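Local coordinates for nodulation protein S (Bradyrhizobium sp., PDB 3OFK) that probably transfers a methyl group from S-adenosylmethionine to a nitrogen during the synthesis of nod factors, the lipochitooligosaccharide signals of symbiosis, at residues Ile137-Met140 and Val141-Ala145. Numbering follows the deposited sequence.
Sequences IDNM and VKMLA
In this Rossmann-like methyltransferase fold, the last turn of helix 130-142 brings Asn139 against Lys142 and Met143 just before the chain leaves for strand 144-145. The helical pattern persists through three backbone bonds: Val141 N to Ile137 O, nearly straight at 165°, Lys142 N to Asp138 O, and the more bent Met143 N to Asn139 O (3.0 Å, 151°). Beyond them the turn tightens, with Leu144 N bonded to Val141 O at 3.0 Å. In Asn139, CG lies anti to the backbone N (chi1 -166°), which sends the amide outward from the helix, where Met143 and Lys142 can reach it. The terminal methyl of Met143, CE, sits over the face of the Asn139 amide, 4.1 Å from CG, and Lys142 NZ comes within 3.5 Å of Asn139 OD1. The amide is fixed mainly from its nitrogen, since Asn139 ND2 donates to the carbonyls of Phe109 and of Ile106, a residue of the S-adenosyl-L-homocysteine site, both in the loop between strands 99-103 and 115-121. A leucine in place of Asn139 would probably leave both carbonyls without this donor and loosen the hold of the helix end on that loop. On another flank, Ile137 CG2 meets Val141 CG2 at 4.2 Å, and these two side chains pack on helix 169-179. Met140 and Met143 instead reach the central sheet, touching strands 52-58 and 115-121.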
loop_
_atom_site.group_PDB
_atom_site.type_symbol
_atom_site.label_atom_id
_atom_site.label_comp_id
_atom_site.label_asym_id
_atom_site.label_seq_id
_atom_site.Cartn_x
_atom_site.Cartn_y
_atom_site.Cartn_z
ATOM N N ILE A 137 -4.242 11.010 2.636
ATOM C CA ILE A 137 -5.300 10.334 3.349
ATOM C C ILE A 137 -6.649 10.945 3.000
ATOM O O ILE A 137 -7.576 10.198 2.754
ATOM C CB ILE A 137 -5.056 10.326 4.848
ATOM C CG1 ILE A 137 -3.900 9.427 5.138
ATOM C CG2 ILE A 137 -6.266 9.803 5.622
ATOM C CD1 ILE A 137 -3.365 9.592 6.477
ATOM N N ASP A 138 -6.756 12.275 2.917
ATOM C CA ASP A 138 -8.060 12.898 2.611
ATOM C C ASP A 138 -8.512 12.427 1.237
ATOM O O ASP A 138 -9.711 12.221 0.978
ATOM C CB ASP A 138 -7.999 14.447 2.642
ATOM C CG ASP A 138 -7.710 15.020 4.031
ATOM O OD1 ASP A 138 -7.817 14.283 5.023
ATOM O OD2 ASP A 138 -7.359 16.223 4.132
ATOM N N ASN A 139 -7.545 12.304 0.335
ATOM C CA ASN A 139 -7.809 11.909 -1.047
ATOM C C ASN A 139 -8.357 10.486 -1.087
ATOM O O ASN A 139 -9.313 10.198 -1.800
ATOM C CB ASN A 139 -6.515 12.025 -1.872
ATOM C CG ASN A 139 -6.753 11.954 -3.402
ATOM O OD1 ASN A 139 -7.863 12.165 -3.908
ATOM N ND2 ASN A 139 -5.682 11.661 -4.139
ATOM N N MET A 140 -7.706 9.596 -0.330
ATOM C CA MET A 140 -8.140 8.212 -0.201
ATOM C C MET A 140 -9.562 8.135 0.407
ATOM O O MET A 140 -10.432 7.400 -0.115
ATOM C CB MET A 140 -7.139 7.419 0.645
ATOM C CG MET A 140 -5.825 7.224 -0.007
ATOM S SD MET A 140 -4.866 5.967 0.861
ATOM C CE MET A 140 -4.561 6.683 2.487
ATOM N N VAL A 141 -9.813 8.908 1.470
ATOM C CA VAL A 141 -11.136 8.907 2.108
ATOM C C VAL A 141 -12.178 9.336 1.080
ATOM O O VAL A 141 -13.199 8.665 0.916
ATOM C CB VAL A 141 -11.202 9.823 3.354
ATOM C CG1 VAL A 141 -12.672 9.970 3.877
ATOM C CG2 VAL A 141 -10.281 9.285 4.421
ATOM N N LYS A 142 -11.881 10.428 0.371
ATOM C CA LYS A 142 -12.779 10.958 -0.647
ATOM C C LYS A 142 -13.116 9.927 -1.726
ATOM O O LYS A 142 -14.266 9.865 -2.164
ATOM C CB LYS A 142 -12.193 12.219 -1.290
ATOM C CG LYS A 142 -12.972 12.731 -2.516
ATOM C CD LYS A 142 -12.264 13.953 -3.141
ATOM C CE LYS A 142 -12.131 13.809 -4.661
ATOM N NZ LYS A 142 -11.153 12.731 -5.004
ATOM N N MET A 143 -12.121 9.138 -2.161
ATOM C CA MET A 143 -12.351 8.090 -3.189
ATOM C C MET A 143 -12.968 6.760 -2.666
ATOM O O MET A 143 -13.121 5.814 -3.451
ATOM C CB MET A 143 -11.037 7.727 -3.907
ATOM C CG MET A 143 -10.395 8.830 -4.742
ATOM S SD MET A 143 -8.871 8.192 -5.522
ATOM C CE MET A 143 -7.741 8.012 -4.192
ATOM N N LEU A 144 -13.257 6.653 -1.366
ATOM C CA LEU A 144 -13.949 5.457 -0.842
ATOM C C LEU A 144 -15.437 5.542 -1.200
ATOM O O LEU A 144 -16.042 6.605 -1.044
ATOM C CB LEU A 144 -13.792 5.318 0.678
ATOM C CG LEU A 144 -12.804 4.302 1.243
ATOM C CD1 LEU A 144 -12.898 4.222 2.774
ATOM C CD2 LEU A 144 -13.019 2.917 0.622
ATOM N N ALA A 145 -16.006 4.440 -1.685
ATOM C CA ALA A 145 -17.444 4.348 -1.912
ATOM C C ALA A 145 -18.187 4.376 -0.558
ATOM O O ALA A 145 -17.619 3.958 0.450
ATOM C CB ALA A 145 -17.773 3.069 -2.665
#